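PDB 2YXH: MazG-related protein from Thermotoga maritima, which probably hydrolyses nucleoside triphosphates to monophosphate and pyrophosphate, and binds magnesium ions through acidic side chains. Local coordinates for residues 80-83 and 84-87; 90-93 and 94-98; 100-103 and 104-108. The protein carries 1 engineered substitution. All coordinates share one frame; numbering follows the deposited sequence.

Contact 1: 80-83 and 84-87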
ATOM      1  N   ILE A  80       1.579   6.257   9.639  1.00 35.42           N
ATOM      2  CA  ILE A  80       2.399   6.928   8.626  1.00 34.00           C
ATOM      3  C   ILE A  80       3.428   7.833   9.251  1.00 35.71           C
ATOM      4  O   ILE A  80       4.556   7.763   8.832  1.00 33.89           O
ATOM      5  CB  ILE A  80       1.596   7.663   7.515  1.00 32.52           C
ATOM      6  CG1 ILE A  80       0.725   6.629   6.766  1.00 28.71           C
ATOM      7  CG2 ILE A  80       2.542   8.391   6.560  1.00 26.31           C
ATOM      8  CD1 ILE A  80      -0.378   7.191   5.847  1.00 33.93           C
ATOM      9  N   GLN A  81       3.073   8.702  10.209  1.00 37.64           N
ATOM     10  CA  GLN A  81       4.126   9.618  10.754  1.00 40.57           C
ATOM     11  C   GLN A  81       5.191   8.843  11.494  1.00 39.83           C
ATOM     12  O   GLN A  81       6.368   9.214  11.493  1.00 40.59           O
ATOM     13  CB  GLN A  81       3.616  10.873  11.555  1.00 42.56           C
ATOM     14  CG  GLN A  81       2.497  11.770  10.810  1.00 46.43           C
ATOM     15  CD  GLN A  81       2.872  12.315   9.432  1.00 47.71           C
ATOM     16  OE1 GLN A  81       4.021  12.719   9.229  1.00 45.94           O
ATOM     17  NE2 GLN A  81       1.877  12.327   8.473  1.00 45.40           N
ATOM     18  N   LYS A  82       4.837   7.677  11.992  1.00 38.98           N
ATOM     19  CA  LYS A  82       5.814   6.880  12.574  1.00 39.00           C
ATOM     20  C   LYS A  82       6.855   6.348  11.538  1.00 39.08           C
ATOM     21  O   LYS A  82       8.039   6.307  11.835  1.00 38.50           O
ATOM     22  CB  LYS A  82       5.147   5.746  13.267  1.00 39.50           C
ATOM     23  CG  LYS A  82       5.948   5.129  14.390  1.00 47.19           C
ATOM     24  CD  LYS A  82       5.458   5.614  15.783  1.00 49.73           C
ATOM     25  CE  LYS A  82       4.000   6.015  15.650  1.00 57.38           C
ATOM     26  NZ  LYS A  82       3.249   6.055  16.942  1.00 63.54           N
ATOM     27  N   VAL A  83       6.408   5.844  10.372  1.00 36.77           N
ATOM     28  CA  VAL A  83       7.317   5.135   9.450  1.00 34.32           C
ATOM     29  C   VAL A  83       8.177   6.270   8.831  1.00 33.50           C
ATOM     30  O   VAL A  83       9.333   6.081   8.540  1.00 32.53           O
ATOM     31  CB  VAL A  83       6.563   4.294   8.333  1.00 33.60           C
ATOM     32  CG1 VAL A  83       5.723   5.306   7.409  1.00 32.59           C
ATOM     33  CG2 VAL A  83       7.536   3.325   7.554  1.00 32.85           C
ATOM     34  N   VAL A  84       7.602   7.457   8.668  1.00 31.47           N
ATOM     35  CA  VAL A  84       8.372   8.546   8.255  1.00 34.12           C
ATOM     36  C   VAL A  84       9.523   8.940   9.254  1.00 34.50           C
ATOM     37  O   VAL A  84      10.616   9.335   8.839  1.00 34.21           O
ATOM     38  CB  VAL A  84       7.470   9.738   8.038  1.00 33.49           C
ATOM     39  CG1 VAL A  84       8.260  10.942   8.050  1.00 35.01           C
ATOM     40  CG2 VAL A  84       6.830   9.578   6.630  1.00 36.51           C
ATOM     41  N   GLU A  85       9.231   8.866  10.546  1.00 34.44           N
ATOM     42  CA  GLU A  85      10.271   9.085  11.514  1.00 36.11           C
ATOM     43  C   GLU A  85      11.342   8.058  11.327  1.00 35.22           C
ATOM     44  O   GLU A  85      12.509   8.385  11.422  1.00 35.92           O
ATOM     45  CB  GLU A  85       9.766   8.804  12.912  1.00 37.00           C
ATOM     46  CG  GLU A  85       9.252  10.000  13.560  1.00 41.20           C
ATOM     47  CD  GLU A  85       8.327   9.660  14.715  1.00 41.77           C
ATOM     48  OE1 GLU A  85       8.598   8.709  15.489  1.00 50.60           O
ATOM     49  OE2 GLU A  85       7.338  10.355  14.831  1.00 46.78           O
ATOM     50  N   LYS A  86      10.933   6.805  11.124  1.00 32.92           N
ATOM     51  CA  LYS A  86      11.906   5.718  11.107  1.00 34.59           C
ATOM     52  C   LYS A  86      12.836   5.925   9.898  1.00 35.38           C
ATOM     53  O   LYS A  86      14.017   6.144  10.042  1.00 36.21           O
ATOM     54  CB  LYS A  86      11.180   4.388  11.052  1.00 33.34           C
ATOM     55  CG  LYS A  86      12.024   3.168  11.016  1.00 34.70           C
ATOM     56  CD  LYS A  86      11.205   2.029  10.487  1.00 37.79           C
ATOM     57  CE  LYS A  86      10.642   1.179  11.554  1.00 41.90           C
ATOM     58  NZ  LYS A  86       9.987  -0.058  10.926  1.00 34.27           N
ATOM     59  N   ILE A  87      12.271   5.930   8.711  1.00 35.19           N
ATOM     60  CA  ILE A  87      13.012   6.196   7.490  1.00 34.97           C
ATOM     61  C   ILE A  87      13.952   7.365   7.590  1.00 35.64           C
ATOM     62  O   ILE A  87      15.099   7.242   7.190  1.00 35.20           O
ATOM     63  CB  ILE A  87      11.990   6.442   6.270  1.00 35.53           C
ATOM     64  CG1 ILE A  87      11.191   5.175   6.009  1.00 33.00           C
ATOM     65  CG2 ILE A  87      12.718   6.740   4.957  1.00 34.25           C
ATOM     66  CD1 ILE A  87      12.120   3.794   6.181  1.00 40.20           C
TER
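Ile87 packs back against Val83 one turn earlier in helix 76-90, an ordinary alpha-helical i to i+4 contact within the all-helical MazG fold. Followed outward, Ile87 begins with CB, 3.5 Å from the carbonyl oxygen of Val83. Its CG1 branch stands anti to the carbonyl carbon (chi1 -64°), which turns it back along the helix. There CG1 lies 3.3 Å from Val83 O, and it meets the methyl Val83 CG2 loosely at 4.4 Å. The tip, CD1, runs on past Val83 and lies farther from it than CG1 does. The oxygen that CG1 brushes is already engaged, since Ile87 N donates to Val83 O at 2.9 Å. The same spacing recurs at Ile80 and Val84, whose CG2 methyls meet loosely at 4.4 Å. Val83 also packs on Gly55 of the second subunit and Ile87 on Tyr59 of that subunit, so the apolar face of the helix belongs to the dimer interface. On the polar side, Lys82 forms a salt bridge with Glu51 of the second subunit, while Lys86 forms salt bridges with Asp56, a magnesium ligand, and Glu52, both of the second subunit. Glu85 sets its CB 3.2 Å from Lys82 O, while its backbone N donates to Gln81 O.

Contact 2: 90-93 and 94-98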
ATOM      1  N   ARG A  90      16.782   6.480   9.866  1.00 37.30           N
ATOM      2  CA  ARG A  90      17.676   5.556   9.178  1.00 36.67           C
ATOM      3  C   ARG A  90      18.440   5.994   7.920  1.00 36.92           C
ATOM      4  O   ARG A  90      19.594   5.558   7.665  1.00 37.60           O
ATOM      5  CB  ARG A  90      17.017   4.200   8.906  1.00 37.42           C
ATOM      6  CG  ARG A  90      16.507   3.551  10.170  1.00 38.72           C
ATOM      7  CD  ARG A  90      15.779   2.256   9.940  1.00 45.11           C
ATOM      8  NE  ARG A  90      15.463   1.590  11.220  1.00 48.17           N
ATOM      9  CZ  ARG A  90      14.940   0.362  11.356  1.00 48.94           C
ATOM     10  NH1 ARG A  90      14.655  -0.389  10.307  1.00 45.46           N
ATOM     11  NH2 ARG A  90      14.719  -0.119  12.575  1.00 47.74           N
ATOM     12  N   LYS A  91      17.833   6.846   7.124  1.00 36.87           N
ATOM     13  CA  LYS A  91      18.397   7.130   5.823  1.00 36.78           C
ATOM     14  C   LYS A  91      18.525   8.591   5.801  1.00 35.84           C
ATOM     15  O   LYS A  91      17.831   9.234   5.075  1.00 35.50           O
ATOM     16  CB  LYS A  91      17.458   6.634   4.714  1.00 36.14           C
ATOM     17  CG  LYS A  91      17.254   5.090   4.709  1.00 38.50           C
ATOM     18  CD  LYS A  91      16.252   4.687   3.605  1.00 41.53           C
ATOM     19  CE  LYS A  91      16.834   3.719   2.545  1.00 48.28           C
ATOM     20  NZ  LYS A  91      16.201   3.918   1.155  1.00 46.72           N
ATOM     21  N   PRO A  92      19.403   9.166   6.656  1.00 36.51           N
ATOM     22  CA  PRO A  92      19.400  10.676   6.704  1.00 35.98           C
ATOM     23  C   PRO A  92      19.848  11.343   5.447  1.00 36.88           C
ATOM     24  O   PRO A  92      19.583  12.549   5.227  1.00 34.36           O
ATOM     25  CB  PRO A  92      20.472  11.009   7.788  1.00 37.68           C
ATOM     26  CG  PRO A  92      21.272   9.735   7.900  1.00 32.73           C
ATOM     27  CD  PRO A  92      20.341   8.566   7.620  1.00 35.20           C
ATOM     28  N   TRP A  93      20.635  10.591   4.669  1.00 36.94           N
ATOM     29  CA  TRP A  93      21.105  11.125   3.345  1.00 37.71           C
ATOM     30  C   TRP A  93      19.976  11.589   2.385  1.00 37.21           C
ATOM     31  O   TRP A  93      20.252  12.309   1.451  1.00 38.52           O
ATOM     32  CB  TRP A  93      21.979  10.130   2.636  1.00 35.42           C
ATOM     33  CG  TRP A  93      21.313   8.782   2.367  1.00 36.12           C
ATOM     34  CD1 TRP A  93      20.576   8.390   1.227  1.00 35.75           C
ATOM     35  CD2 TRP A  93      21.367   7.620   3.219  1.00 34.56           C
ATOM     36  NE1 TRP A  93      20.168   7.042   1.350  1.00 30.59           N
ATOM     37  CE2 TRP A  93      20.615   6.569   2.570  1.00 31.70           C
ATOM     38  CE3 TRP A  93      21.945   7.360   4.479  1.00 32.96           C
ATOM     39  CZ2 TRP A  93      20.481   5.313   3.143  1.00 32.91           C
ATOM     40  CZ3 TRP A  93      21.789   6.058   5.047  1.00 28.53           C
ATOM     41  CH2 TRP A  93      21.072   5.085   4.382  1.00 33.77           C
ATOM     42  N   LEU A  94      18.722  11.195   2.664  1.00 36.56           N
ATOM     43  CA  LEU A  94      17.556  11.595   1.864  1.00 37.17           C
ATOM     44  C   LEU A  94      17.363  13.092   1.926  1.00 38.59           C
ATOM     45  O   LEU A  94      16.704  13.719   1.078  1.00 40.18           O
ATOM     46  CB  LEU A  94      16.293  10.867   2.367  1.00 35.75           C
ATOM     47  CG  LEU A  94      16.298   9.340   2.229  1.00 33.49           C
ATOM     48  CD1 LEU A  94      14.971   8.754   2.695  1.00 34.51           C
ATOM     49  CD2 LEU A  94      16.514   9.047   0.759  1.00 37.49           C
ATOM     50  N   PHE A  95      17.941  13.696   2.948  1.00 41.44           N
ATOM     51  CA  PHE A  95      17.733  15.134   3.194  1.00 42.55           C
ATOM     52  C   PHE A  95      19.022  15.898   3.027  1.00 44.34           C
ATOM     53  O   PHE A  95      19.134  17.001   3.544  1.00 46.25           O
ATOM     54  CB  PHE A  95      17.180  15.295   4.602  1.00 42.47           C
ATOM     55  CG  PHE A  95      15.902  14.551   4.805  1.00 43.26           C
ATOM     56  CD1 PHE A  95      14.676  15.113   4.400  1.00 45.06           C
ATOM     57  CD2 PHE A  95      15.911  13.256   5.321  1.00 43.87           C
ATOM     58  CE1 PHE A  95      13.472  14.430   4.533  1.00 42.08           C
ATOM     59  CE2 PHE A  95      14.705  12.566   5.461  1.00 42.79           C
ATOM     60  CZ  PHE A  95      13.485  13.161   5.061  1.00 43.81           C
ATOM     61  N   TRP A  96      19.998  15.298   2.341  1.00 45.98           N
ATOM     62  CA  TRP A  96      21.320  15.867   2.135  1.00 47.48           C
ATOM     63  C   TRP A  96      21.538  16.104   0.636  1.00 49.41           C
ATOM     64  O   TRP A  96      21.330  15.176  -0.171  1.00 48.77           O
ATOM     65  CB  TRP A  96      22.399  14.894   2.591  1.00 43.69           C
ATOM     66  CG  TRP A  96      22.525  14.595   4.068  1.00 42.34           C
ATOM     67  CD1 TRP A  96      21.921  15.253   5.122  1.00 38.95           C
ATOM     68  CD2 TRP A  96      23.347  13.579   4.653  1.00 35.47           C
ATOM     69  NE1 TRP A  96      22.300  14.668   6.298  1.00 38.30           N
ATOM     70  CE2 TRP A  96      23.168  13.642   6.037  1.00 34.62           C
ATOM     71  CE3 TRP A  96      24.167  12.566   4.120  1.00 37.61           C
ATOM     72  CZ2 TRP A  96      23.812  12.773   6.915  1.00 38.69           C
ATOM     73  CZ3 TRP A  96      24.819  11.699   4.990  1.00 37.42           C
ATOM     74  CH2 TRP A  96      24.612  11.788   6.377  1.00 39.58           C
ATOM     75  N   GLU A  97      22.024  17.303   0.269  1.00 52.72           N
ATOM     76  CA  GLU A  97      22.339  17.706  -1.156  1.00 53.80           C
ATOM     77  C   GLU A  97      23.193  16.687  -1.941  1.00 54.80           C
ATOM     78  O   GLU A  97      22.708  16.014  -2.876  1.00 56.22           O
ATOM     79  CB  GLU A  97      23.029  19.078  -1.185  1.00 53.53           C
ATOM     80  CG  GLU A  97      23.247  19.725  -2.598  1.00 56.32           C
ATOM     81  CD  GLU A  97      23.281  21.310  -2.552  1.00 58.86           C
ATOM     82  OE1 GLU A  97      22.680  22.031  -3.423  1.00 64.00           O
ATOM     83  OE2 GLU A  97      23.922  21.822  -1.600  1.00 66.14           O
ATOM     84  N   GLU A  98      24.458  16.576  -1.570  1.00 54.59           N
ATOM     85  CA  GLU A  98      25.356  15.671  -2.248  1.00 55.42           C
ATOM     86  C   GLU A  98      24.858  14.273  -2.055  1.00 53.65           C
ATOM     87  O   GLU A  98      24.455  13.906  -0.951  1.00 53.04           O
ATOM     88  CB  GLU A  98      26.784  15.791  -1.677  1.00 56.85           C
ATOM     89  CG  GLU A  98      27.491  17.140  -2.029  1.00 63.98           C
ATOM     90  CD  GLU A  98      27.689  17.329  -3.573  1.00 72.39           C
ATOM     91  OE1 GLU A  98      28.623  16.658  -4.141  1.00 72.52           O
ATOM     92  OE2 GLU A  98      26.909  18.145  -4.183  1.00 73.18           O
TER
HETATM   93  O   HOH W   1      22.255  12.760  -0.135  1.00 36.16           O
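Trp96 lays one face of its indole over the backbone of Pro92 and Trp93. Trp93 CA sits 3.3 Å above the ring plane and Pro92 O 3.5 Å above it, both offset toward the rim. Trp93 CB adds a carbon contact to Trp96 CE3 at 3.6 Å, while the proline ring lies alongside the indole, its CB 3.9 Å from Trp96 CZ2. With CG anti to the carbonyl carbon (chi1 -68°), the Trp96 side chain folds back over the turn. Leu94 places CG 3.2 Å from Lys91 O and rests CD1 against Lys91 CB.

Behind these side chains stand three successive i to i+3 bonds around the 3-10 segment that follows helix 76-90. Leu94 N donates to Lys91 O, Phe95 N to Pro92 O and Trp96 N to Trp93 O, the last at 3.1 Å with the donor well above the carbonyl plane. A water lies 2.6 Å from both Trp93 O and Trp96 O, placed to donate to either, though acceptors in reach outnumber its protons. Outside the turn, Pro92 and Trp96 touch Ile108 of helix 102-113, whereas Leu94 meets Ser12 and Phe95 meets Ile8, both of the second subunit.

Pro92 O thus serves two neighbours, accepting the Phe95 amide and facing the Trp96 ring. Lying over peptide backbone, the indole makes van der Waals contact with it and with side-chain carbons of Pro92 and Trp93, while the polar bonding of the turn falls to the backbone amides.

Contact 3: 100-103 and 104-108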
ATOM      1  N   ILE A 100      25.516  10.205  -1.832  1.00 45.03           N
ATOM      2  CA  ILE A 100      26.529   9.473  -1.121  1.00 41.73           C
ATOM      3  C   ILE A 100      26.545   8.068  -1.699  1.00 41.06           C
ATOM      4  O   ILE A 100      25.562   7.602  -2.360  1.00 39.98           O
ATOM      5  CB  ILE A 100      26.269   9.464   0.459  1.00 43.10           C
ATOM      6  CG1 ILE A 100      25.179   8.488   0.873  1.00 40.53           C
ATOM      7  CG2 ILE A 100      25.879  10.871   1.005  1.00 44.08           C
ATOM      8  CD1 ILE A 100      25.283   8.182   2.370  1.00 41.59           C
ATOM      9  N   SER A 101      27.665   7.409  -1.527  1.00 38.59           N
ATOM     10  CA  SER A 101      27.878   6.076  -2.131  1.00 40.32           C
ATOM     11  C   SER A 101      27.100   4.998  -1.386  1.00 41.29           C
ATOM     12  O   SER A 101      26.815   5.145  -0.213  1.00 41.57           O
ATOM     13  CB  SER A 101      29.359   5.715  -2.039  1.00 38.70           C
ATOM     14  OG  SER A 101      29.692   5.649  -0.655  1.00 36.89           O
ATOM     15  N   LEU A 102      26.842   3.876  -2.047  1.00 42.53           N
ATOM     16  CA  LEU A 102      26.130   2.802  -1.419  1.00 43.14           C
ATOM     17  C   LEU A 102      26.827   2.504  -0.095  1.00 43.13           C
ATOM     18  O   LEU A 102      26.127   2.285   0.961  1.00 42.40           O
ATOM     19  CB  LEU A 102      26.097   1.550  -2.339  1.00 43.84           C
ATOM     20  CG  LEU A 102      25.299   0.330  -1.827  1.00 45.38           C
ATOM     21  CD1 LEU A 102      23.835   0.675  -1.562  1.00 48.33           C
ATOM     22  CD2 LEU A 102      25.402  -0.974  -2.706  1.00 45.34           C
ATOM     23  N   GLU A 103      28.190   2.481  -0.133  1.00 43.04           N
ATOM     24  CA  GLU A 103      28.981   2.035   1.070  1.00 42.51           C
ATOM     25  C   GLU A 103      28.856   3.062   2.231  1.00 40.14           C
ATOM     26  O   GLU A 103      28.666   2.733   3.411  1.00 36.81           O
ATOM     27  CB  GLU A 103      30.467   1.797   0.770  1.00 44.60           C
ATOM     28  CG  GLU A 103      31.359   2.577   1.782  1.00 50.14           C
ATOM     29  CD  GLU A 103      32.812   2.376   1.584  1.00 58.95           C
ATOM     30  OE1 GLU A 103      33.566   2.855   2.458  1.00 64.30           O
ATOM     31  OE2 GLU A 103      33.223   1.770   0.571  1.00 61.16           O
ATOM     32  N   GLU A 104      28.919   4.323   1.857  1.00 39.43           N
ATOM     33  CA  GLU A 104      28.699   5.309   2.841  1.00 39.08           C
ATOM     34  C   GLU A 104      27.284   5.096   3.503  1.00 39.04           C
ATOM     35  O   GLU A 104      27.174   4.927   4.749  1.00 35.98           O
ATOM     36  CB  GLU A 104      28.923   6.689   2.190  1.00 39.85           C
ATOM     37  CG  GLU A 104      30.418   6.928   1.758  1.00 40.77           C
ATOM     38  CD  GLU A 104      30.727   8.347   1.176  1.00 41.59           C
ATOM     39  OE1 GLU A 104      29.832   9.066   0.598  1.00 45.13           O
ATOM     40  OE2 GLU A 104      31.912   8.723   1.257  1.00 45.09           O
ATOM     41  N   ALA A 105      26.223   5.087   2.661  1.00 38.78           N
ATOM     42  CA  ALA A 105      24.818   4.855   3.041  1.00 38.73           C
ATOM     43  C   ALA A 105      24.671   3.645   3.928  1.00 39.89           C
ATOM     44  O   ALA A 105      24.006   3.712   4.996  1.00 41.31           O
ATOM     45  CB  ALA A 105      23.923   4.677   1.774  1.00 38.84           C
ATOM     46  N   GLU A 106      25.285   2.524   3.550  1.00 38.81           N
ATOM     47  CA  GLU A 106      25.097   1.392   4.438  1.00 40.62           C
ATOM     48  C   GLU A 106      25.746   1.568   5.823  1.00 38.99           C
ATOM     49  O   GLU A 106      25.161   1.167   6.826  1.00 39.27           O
ATOM     50  CB  GLU A 106      25.561   0.111   3.836  1.00 40.02           C
ATOM     51  CG  GLU A 106      26.948   0.112   3.329  1.00 49.78           C
ATOM     52  CD  GLU A 106      27.359  -1.271   2.753  1.00 60.56           C
ATOM     53  OE1 GLU A 106      27.354  -2.268   3.573  1.00 63.28           O
ATOM     54  OE2 GLU A 106      27.665  -1.341   1.508  1.00 61.66           O
ATOM     55  N   LYS A 107      26.947   2.139   5.869  1.00 37.22           N
ATOM     56  CA  LYS A 107      27.676   2.284   7.125  1.00 34.90           C
ATOM     57  C   LYS A 107      26.790   3.109   8.018  1.00 35.32           C
ATOM     58  O   LYS A 107      26.589   2.759   9.186  1.00 35.80           O
ATOM     59  CB  LYS A 107      28.993   3.004   6.875  1.00 36.34           C
ATOM     60  CG  LYS A 107      30.059   2.135   6.314  1.00 35.21           C
ATOM     61  CD  LYS A 107      31.400   2.702   6.650  1.00 39.16           C
ATOM     62  CE  LYS A 107      32.374   2.471   5.485  1.00 47.00           C
ATOM     63  NZ  LYS A 107      33.700   3.241   5.655  1.00 51.25           N
ATOM     64  N   ILE A 108      26.178   4.171   7.468  1.00 32.98           N
ATOM     65  CA  ILE A 108      25.246   4.923   8.269  1.00 33.25           C
ATOM     66  C   ILE A 108      24.098   4.042   8.749  1.00 35.33           C
ATOM     67  O   ILE A 108      23.764   3.965   9.936  1.00 33.49           O
ATOM     68  CB  ILE A 108      24.696   6.090   7.502  1.00 34.04           C
ATOM     69  CG1 ILE A 108      25.864   7.016   7.086  1.00 30.99           C
ATOM     70  CG2 ILE A 108      23.576   6.759   8.338  1.00 35.20           C
ATOM     71  CD1 ILE A 108      25.474   8.489   6.649  1.00 32.22           C
TER
HETATM   72  O   HOH W   2      32.945   4.975   3.617  1.00 44.05           O
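Ser101 and Glu104 exchange backbone and side-chain bonds at the start of helix 102-113. Glu104 N donates to Ser101 OG at 2.9 Å, although the exact place of that hydroxyl oxygen is less sure. In return Ser101 N points at Glu104 OE1, a straight but weak bond of 3.5 Å. The glutamate chain is extended beyond CG and runs back past the serine to bring its carboxylate to the N-cap amide.

Regular helix bonding begins at once: Ala105 N donates to Ser101 O, Glu106 N to Leu102 O and Lys107 N to Glu103 O.

The ionic contact is an i to i+4 salt bridge on the outer face of the first turns, with Glu103 and Lys107 side by side and pointing the same way. Glu103 OE1 and Lys107 NZ are 3.2 Å apart, a weak direct bond reinforced by a water that donates to the carboxylate oxygen and accepts from the ammonium group.

Apolar packing is carried by Ile100, just ahead of the cap. Its CG1 lies between the backbone N and the carbonyl carbon (chi1 77°), which sends CD1 toward Ala105. That CD1 approaches Ala105 CB at 3.8 Å and Ile108 CD1 at 4.3 Å, and it lies tightly on Ala105 CA at 3.4 Å. Trp93 touches Ile100, Ala105 and Ile108, joining this apolar side to the preceding loop, while Ala105 also packs on Pro17 of the second subunit.

With reciprocal bonds between N-cap and third helical residue, Ser101 and Glu104 make a capping box, a classic N-terminal capping motif, here with a weak return bond.

How the contacts relate
From the N terminus, the three contacts occur in series, none nested in or crossing another, and none closes a long loop. Contact 1 lies within helix 76-90, contact 2 is a turn just after that helix ends, and contact 3 starts helix 102-113. Neighbours in this series touch: Ile87 CG2 meets Leu94 CD1 at 3.8 Å, and Trp96 CH2 meets Ile108 CD1 at 3.4 Å. Contacts 1 and 3 do not touch, their nearest atoms being about 9 Å apart, so the turn at 90-98 bridges the two helices. All three also reach the second subunit, tying this C-terminal part of the chain into the dimer.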